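Local coordinates for protein chitinase (Paenibacillus sp. FPU-7, PDB 5GZT) that probably hydrolyses internal beta-1,4 linkages between N-acetylglucosamine units in chitin and chitodextrins, as a family 18 endochitinase, at residues Pro731-Val736 / Pro753-Ile758; Gly659-Ala664 / Gly672-Pro677; Thr702-Asn707 / Ala716-Gly721. One frame throughout, in Å; residues are numbered along the deposited sequence.

Contact 1: Pro731-Val736 / Pro753-Ile758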
# COMPACT_ATOMS: atom_id res chain seq x y z
N PRO B 731 3.40 29.10 -37.41
CA PRO B 731 2.44 28.19 -36.75
C PRO B 731 1.40 28.98 -35.94
O PRO B 731 1.70 30.07 -35.49
CB PRO B 731 3.33 27.37 -35.84
CG PRO B 731 4.63 27.35 -36.46
CD PRO B 731 4.79 28.76 -37.05
N ILE B 732 0.22 28.40 -35.78
CA ILE B 732 -0.83 28.90 -34.96
C ILE B 732 -0.93 28.03 -33.71
O ILE B 732 -1.06 26.78 -33.81
CB ILE B 732 -2.14 28.87 -35.74
CG1 ILE B 732 -2.05 29.79 -37.02
CG2 ILE B 732 -3.29 29.31 -34.79
CD1 ILE B 732 -3.17 29.61 -37.98
N ASP B 733 -0.84 28.66 -32.53
CA ASP B 733 -0.96 27.93 -31.29
C ASP B 733 -2.45 27.69 -30.98
O ASP B 733 -3.23 28.60 -30.96
CB ASP B 733 -0.26 28.68 -30.12
CG ASP B 733 -0.27 27.84 -28.80
OD1 ASP B 733 -0.01 26.58 -28.85
OD2 ASP B 733 -0.50 28.45 -27.74
N VAL B 734 -2.82 26.44 -30.77
CA VAL B 734 -4.18 26.04 -30.41
C VAL B 734 -4.19 25.55 -28.95
O VAL B 734 -3.31 24.80 -28.58
CB VAL B 734 -4.69 24.94 -31.38
CG1 VAL B 734 -6.11 24.51 -31.03
CG2 VAL B 734 -4.69 25.46 -32.78
N ARG B 735 -5.09 26.05 -28.11
CA ARG B 735 -5.05 25.74 -26.70
C ARG B 735 -6.39 25.04 -26.34
O ARG B 735 -7.44 25.54 -26.68
CB ARG B 735 -4.89 27.03 -25.85
CG ARG B 735 -3.56 27.70 -26.01
CD ARG B 735 -2.57 26.95 -25.19
NE ARG B 735 -1.22 27.41 -25.37
CZ ARG B 735 -0.20 27.18 -24.57
NH1 ARG B 735 -0.33 26.50 -23.44
NH2 ARG B 735 0.98 27.69 -24.86
N VAL B 736 -6.32 23.94 -25.59
CA VAL B 736 -7.46 23.07 -25.29
C VAL B 736 -7.59 22.96 -23.79
O VAL B 736 -6.68 22.51 -23.12
CB VAL B 736 -7.25 21.64 -25.87
CG1 VAL B 736 -8.49 20.77 -25.61
CG2 VAL B 736 -7.06 21.78 -27.39
N PRO B 753 -4.37 24.97 -20.05
CA PRO B 753 -4.58 25.02 -21.49
C PRO B 753 -3.48 24.27 -22.24
O PRO B 753 -2.34 24.66 -22.28
CB PRO B 753 -4.64 26.48 -21.82
CG PRO B 753 -4.50 27.21 -20.55
CD PRO B 753 -3.95 26.31 -19.53
N ALA B 754 -3.86 23.18 -22.83
CA ALA B 754 -2.89 22.32 -23.54
C ALA B 754 -2.62 22.90 -24.90
O ALA B 754 -3.53 23.14 -25.63
CB ALA B 754 -3.51 20.97 -23.75
N SER B 755 -1.36 23.01 -25.26
CA SER B 755 -0.93 23.49 -26.56
C SER B 755 -0.77 22.37 -27.64
O SER B 755 -0.08 21.38 -27.44
CB SER B 755 0.47 24.08 -26.35
OG SER B 755 0.98 24.62 -27.59
N VAL B 756 -1.44 22.57 -28.77
CA VAL B 756 -1.21 21.81 -30.00
C VAL B 756 -1.08 22.90 -31.14
O VAL B 756 -1.13 24.13 -30.83
CB VAL B 756 -2.33 20.82 -30.28
CG1 VAL B 756 -2.28 19.74 -29.18
CG2 VAL B 756 -3.65 21.51 -30.21
N THR B 757 -0.85 22.45 -32.36
CA THR B 757 -0.34 23.27 -33.43
C THR B 757 -1.01 23.07 -34.77
O THR B 757 -1.12 21.94 -35.26
CB THR B 757 1.11 23.02 -33.53
OG1 THR B 757 1.71 23.22 -32.24
CG2 THR B 757 1.76 23.87 -34.51
N ILE B 758 -1.40 24.21 -35.38
CA ILE B 758 -1.57 24.32 -36.82
C ILE B 758 -0.27 24.75 -37.45
O ILE B 758 0.14 25.89 -37.22
CB ILE B 758 -2.69 25.23 -37.16
CG1 ILE B 758 -4.00 24.62 -36.69
CG2 ILE B 758 -2.79 25.46 -38.67
CD1 ILE B 758 -5.22 25.56 -36.79
O HOH W 1 1.69 25.49 -30.68

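Contact 2: Gly659-Ala664 / Gly672-Pro677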
# COMPACT_ATOMS: atom_id res chain seq x y z
N GLY B 659 -0.80 16.16 -32.27
CA GLY B 659 -0.77 17.60 -31.99
C GLY B 659 -0.48 18.52 -33.16
O GLY B 659 -0.31 19.78 -32.94
N THR B 660 -0.59 17.98 -34.38
CA THR B 660 -0.33 18.78 -35.59
C THR B 660 -1.41 18.61 -36.65
O THR B 660 -1.85 17.50 -36.95
CB THR B 660 0.96 18.37 -36.24
OG1 THR B 660 2.06 18.58 -35.38
CG2 THR B 660 1.19 19.22 -37.48
N VAL B 661 -1.90 19.72 -37.15
CA VAL B 661 -2.66 19.80 -38.37
C VAL B 661 -1.90 20.81 -39.26
O VAL B 661 -1.59 21.92 -38.78
CB VAL B 661 -4.07 20.23 -38.17
CG1 VAL B 661 -4.77 20.39 -39.51
CG2 VAL B 661 -4.83 19.22 -37.29
N THR B 662 -1.53 20.39 -40.46
CA THR B 662 -0.68 21.20 -41.35
C THR B 662 -1.46 21.80 -42.54
O THR B 662 -2.19 21.08 -43.26
CB THR B 662 0.42 20.33 -41.90
OG1 THR B 662 1.13 19.74 -40.83
CG2 THR B 662 1.40 21.20 -42.75
N MET B 663 -1.28 23.11 -42.74
CA MET B 663 -1.88 23.85 -43.85
C MET B 663 -1.45 23.20 -45.15
O MET B 663 -0.33 22.75 -45.28
CB MET B 663 -1.44 25.32 -43.84
CG MET B 663 -1.86 26.14 -42.58
SD MET B 663 -3.59 26.48 -42.63
CE MET B 663 -3.82 27.44 -44.13
N ALA B 664 -2.36 23.11 -46.11
CA ALA B 664 -1.98 22.59 -47.46
C ALA B 664 -1.46 23.72 -48.33
O ALA B 664 -0.63 23.50 -49.16
CB ALA B 664 -3.27 22.06 -48.10
N GLY B 672 -8.64 17.81 -39.99
CA GLY B 672 -7.60 17.15 -39.15
C GLY B 672 -8.10 17.01 -37.75
O GLY B 672 -9.08 17.65 -37.42
N THR B 673 -7.43 16.19 -36.94
CA THR B 673 -7.83 15.92 -35.62
C THR B 673 -6.67 15.99 -34.65
O THR B 673 -5.64 15.36 -34.82
CB THR B 673 -8.47 14.47 -35.58
OG1 THR B 673 -9.56 14.50 -36.49
CG2 THR B 673 -9.04 14.15 -34.17
N PHE B 674 -6.87 16.74 -33.61
CA PHE B 674 -5.95 16.78 -32.46
C PHE B 674 -6.49 15.77 -31.45
O PHE B 674 -7.76 15.64 -31.28
CB PHE B 674 -6.00 18.15 -31.79
CG PHE B 674 -5.47 19.26 -32.66
CD1 PHE B 674 -4.16 19.25 -33.09
CD2 PHE B 674 -6.27 20.32 -32.99
CE1 PHE B 674 -3.64 20.32 -33.84
CE2 PHE B 674 -5.76 21.36 -33.73
CZ PHE B 674 -4.44 21.35 -34.15
N ILE B 675 -5.59 15.01 -30.84
CA ILE B 675 -5.95 14.05 -29.84
C ILE B 675 -5.14 14.27 -28.59
O ILE B 675 -3.94 14.23 -28.67
CB ILE B 675 -5.80 12.60 -30.36
CG1 ILE B 675 -6.75 12.37 -31.55
CG2 ILE B 675 -6.21 11.60 -29.25
CD1 ILE B 675 -6.41 11.03 -32.27
N LEU B 676 -5.83 14.43 -27.44
CA LEU B 676 -5.18 14.69 -26.17
C LEU B 676 -5.69 13.71 -25.09
O LEU B 676 -6.80 13.94 -24.50
CB LEU B 676 -5.45 16.12 -25.71
CG LEU B 676 -4.98 17.24 -26.67
CD1 LEU B 676 -6.08 17.58 -27.65
CD2 LEU B 676 -4.58 18.50 -25.97
N PRO B 677 -4.90 12.70 -24.81
CA PRO B 677 -5.16 11.79 -23.67
C PRO B 677 -5.09 12.53 -22.33
O PRO B 677 -4.27 13.51 -22.17
CB PRO B 677 -4.04 10.74 -23.78
CG PRO B 677 -3.58 10.82 -25.24
CD PRO B 677 -3.62 12.32 -25.49
O HOH W 2 -3.40 15.48 -36.14

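Contact 3: Thr702-Asn707 / Ala716-Gly721. With FMT (formic acid), chain J.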
# COMPACT_ATOMS: atom_id res chain seq x y z
N THR B 702 -14.71 25.80 -38.63
CA THR B 702 -15.51 25.13 -37.58
C THR B 702 -14.78 23.89 -37.00
O THR B 702 -13.87 23.34 -37.59
CB THR B 702 -16.87 24.76 -38.10
OG1 THR B 702 -16.71 23.88 -39.21
CG2 THR B 702 -17.56 26.05 -38.55
N TYR B 703 -15.13 23.52 -35.78
CA TYR B 703 -14.52 22.37 -35.17
C TYR B 703 -15.56 21.80 -34.24
O TYR B 703 -16.47 22.49 -33.80
CB TYR B 703 -13.27 22.77 -34.36
CG TYR B 703 -13.58 23.74 -33.25
CD1 TYR B 703 -13.57 25.14 -33.47
CD2 TYR B 703 -13.87 23.31 -31.99
CE1 TYR B 703 -13.86 26.04 -32.45
CE2 TYR B 703 -14.15 24.21 -30.95
CZ TYR B 703 -14.11 25.56 -31.22
OH TYR B 703 -14.41 26.42 -30.25
N THR B 704 -15.36 20.54 -33.87
CA THR B 704 -16.19 19.89 -32.81
C THR B 704 -15.24 19.16 -31.84
O THR B 704 -14.02 18.94 -32.19
CB THR B 704 -17.09 18.83 -33.46
OG1 THR B 704 -16.28 17.91 -34.17
CG2 THR B 704 -18.06 19.39 -34.47
N VAL B 705 -15.71 18.85 -30.63
CA VAL B 705 -14.91 18.08 -29.71
C VAL B 705 -15.70 16.79 -29.40
O VAL B 705 -16.91 16.83 -29.40
CB VAL B 705 -14.57 18.81 -28.43
CG1 VAL B 705 -13.89 20.12 -28.78
CG2 VAL B 705 -15.84 19.07 -27.64
N ALA B 706 -15.00 15.68 -29.18
CA ALA B 706 -15.61 14.40 -28.87
C ALA B 706 -14.54 13.58 -28.18
O ALA B 706 -13.33 13.99 -28.04
CB ALA B 706 -16.12 13.69 -30.15
N ASN B 707 -14.95 12.41 -27.73
CA ASN B 707 -14.00 11.43 -27.20
C ASN B 707 -13.33 10.81 -28.41
O ASN B 707 -14.00 10.35 -29.31
CB ASN B 707 -14.73 10.26 -26.46
CG ASN B 707 -15.43 10.73 -25.20
OD1 ASN B 707 -15.00 10.52 -24.05
ND2 ASN B 707 -16.46 11.36 -25.40
N ALA B 716 -10.70 14.32 -28.65
CA ALA B 716 -10.50 14.64 -30.04
C ALA B 716 -11.07 15.99 -30.33
O ALA B 716 -12.21 16.30 -29.91
CB ALA B 716 -11.20 13.65 -30.94
N VAL B 717 -10.28 16.82 -31.02
CA VAL B 717 -10.75 18.08 -31.53
C VAL B 717 -10.75 17.92 -33.00
O VAL B 717 -9.67 17.89 -33.59
CB VAL B 717 -9.90 19.30 -31.10
CG1 VAL B 717 -10.48 20.58 -31.68
CG2 VAL B 717 -9.78 19.41 -29.59
N TYR B 718 -11.92 17.86 -33.64
CA TYR B 718 -12.02 17.67 -35.10
C TYR B 718 -12.05 19.07 -35.75
O TYR B 718 -12.97 19.87 -35.50
CB TYR B 718 -13.30 16.89 -35.47
CG TYR B 718 -13.36 15.47 -34.87
CD1 TYR B 718 -12.60 14.40 -35.38
CD2 TYR B 718 -14.20 15.20 -33.80
CE1 TYR B 718 -12.65 13.14 -34.79
CE2 TYR B 718 -14.30 13.96 -33.27
CZ TYR B 718 -13.54 12.95 -33.71
OH TYR B 718 -13.71 11.75 -33.00
N VAL B 719 -10.98 19.41 -36.48
CA VAL B 719 -10.93 20.69 -37.22
C VAL B 719 -11.52 20.38 -38.59
O VAL B 719 -11.02 19.54 -39.34
CB VAL B 719 -9.48 21.20 -37.32
CG1 VAL B 719 -9.42 22.48 -38.13
CG2 VAL B 719 -8.96 21.50 -35.90
N ASN B 720 -12.56 21.07 -38.93
CA ASN B 720 -13.22 20.90 -40.23
C ASN B 720 -12.45 21.29 -41.40
O ASN B 720 -12.61 20.71 -42.52
CB ASN B 720 -14.41 21.77 -40.30
CG ASN B 720 -15.62 21.00 -40.45
OD1 ASN B 720 -15.88 20.46 -41.57
ND2 ASN B 720 -16.40 20.87 -39.33
N GLY B 721 -11.60 22.29 -41.27
CA GLY B 721 -10.93 22.61 -42.53
C GLY B 721 -11.72 23.67 -43.30
O GLY B 721 -12.97 23.86 -43.12
C FMT J . -15.00 26.63 -27.27
O1 FMT J . -14.60 25.50 -27.67
O2 FMT J . -15.77 26.85 -26.15
O HOH W 3 -14.70 24.89 -41.51

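Contact 1: Pro731-Val736 / Pro753-Ile758
The two central strands of the mixed four-stranded sheet in the immunoglobulin-like domain meet here, with Val734 opposite Val756 in an antiparallel hydrogen-bonded pair. The axes of the two short strand segments make an angle of 142° between N-to-C directions. Val734 N donates to Val756 O at 2.9 Å, and Val756 N returns a bond to Val734 O; reciprocal bonds also link Ile732 with Ile758 and Val736 with Ala754. The face bearing these three pairs is apolar. On it Val734 CB touches Val756 CG2 at 3.8 Å, while Val734 CG2 reaches Ile758 CD1 at 4.0 Å. Phe674 and Leu676 of strand 668-678 pack against the same face.

The other face is polar. With CG anti to the backbone N (chi1 -175°), Asp733 presents OD1 to Ser755 OG, which donates to it at 2.5 Å from the syn side. A water also donates to Asp733 OD1, at 2.7 Å, and to Thr757 OG1, which is itself bonded to Gly1107 O. Arg735 NE meets the syn lone pair of Asp733 OD2 at 2.7 Å in a salt bridge lying near the guanidinium plane. At another edge Arg735 NH1 donates to Pro753 O over 3.0 Å, and Ser755 CB sits over the centre of one guanidinium face. An alanine at Arg735 would probably leave the Asp733 carboxylate without its charged mate and Pro753 O without this side-chain donor. Since Arg735 NH2 also bonds Gly1009 O, and Ser755 OG bonds Ala1012 N, the polar face ties this sheet to the second glycosyl hydrolase family 18 domain, whereas the apolar face, buried from Val734 to Ile758, packs into the interior.

Contact 2: Gly659-Ala664 / Gly672-Pro677
This is a face-on CH-pi contact between the two sheets of the immunoglobulin-like domain, made by Val661 of the outer strand 660-662 and Phe674 of strand 668-678. The axes of the two short strand segments run nearly antiparallel, at 165°, yet approach only to 6.6 Å, and the segments share no direct hydrogen bond, as expected for strands of different sheets. Val661 CG2 lies 4.0 Å from the centroid of the Phe674 ring and 22° off its normal, displaced from the centre toward the rim over CE1 and CZ. The side chains cross at about a right angle. The far end of the Phe674 ring comes nearer the partner strand than its root does. There the CE1 corner meets the backbone: Gly659 O is 3.5 Å from Phe674 CE1, and Gly659 C lies at the ring edge, in plane.

The same methyl, Val661 CG2, also rests 3.9 Å from Gly672 CA. A CB at Gly672 would point toward Val661 and collide with this methyl, so the absence of a side chain permits the close approach. At the polar margin one water spans the gap, donating to Thr660 O at 2.7 Å and to Thr673 O at 2.6 Å.

Around this pair, Thr757 of strand 754-759 makes backbone hydrogen bonds to Gly659 and Val661, and Val756 touches Phe674. Val719 of strand 714-723 packs on Phe674 as well, and Leu669 adjoins Val661. Away from the aromatic ring, Thr660 OG1 is bonded to Lys1104 O in helix 1093-1106, which connects this outer strand to the following domain.

Contact 3: Thr702-Asn707 / Ala716-Gly721
Ala716 N donates to Ala706 O at 2.7 Å with an N-H...O angle of 168°, the shortest hydrogen bond between strands 703-707 and 716-719. Ala706 N answers to Ala716 O, and a second reciprocal pair joins Thr704 and Tyr718, where Tyr718 N reaches Thr704 O at 2.8 Å. Asn720 N also donates to Thr702 O. The strand directions differ by 156°.

On the face carrying Thr704, Ala706, Ala716 and Tyr718, the tyrosine ring turns its edge to the other strand. Ala706 CB meets Tyr718 CE2 at 3.6 Å, close to the ring plane. Thr704 OG1 lies between its backbone N and carbonyl carbon (chi1 57°), which brings it to 3.4 Å from Tyr718 CD2, also at the edge. These two neighbours line one border of the ring, and Thr673 of strand 668-678 adds a further contact to Tyr718.

The other face is apolar near the strand pair: Val705 CG1 touches Val717 CG2 at 4.2 Å, and Val694 packs against both residues. Tyr703 sends the end of its side chain away from the partner strand. Its OH donates to O1 of a formic acid at 2.7 Å, with that oxygen in the ring plane; the molecule, probably from the crystallisation liquor, is also bonded to Val694 N.

A water accepts from Thr702 N and donates to Gly721 O at 2.6 Å, bridging the two segments beside the Asn720-Thr702 bond. Two-way backbone bonding between strands consecutive in the chain defines a beta hairpin, here at the edge of the three-stranded antiparallel sheet of the immunoglobulin-like domain.

In the fold
All three contacts lie in one immunoglobulin-like domain, but they join its strands differently. Contacts 1 and 3 are antiparallel pairings within separate sheets, built on backbone hydrogen bonds; contact 2 joins those sheets through side chains and a water. Contact 1 is the more buried pairing, with a charged network on the side turned to the second family 18 domain. Contact 3, at a sheet edge, has more exposed residues. Contact 2 is partly buried, its Val661 and Phe674 enclosed between the sheets. Each of its strands pairs with one of another contact: 660-662 with 754-759, and 668-678 with 714-723. Contacts 1 and 3 also meet directly, where Val736 CG2 touches Val717 CG2 across the interior.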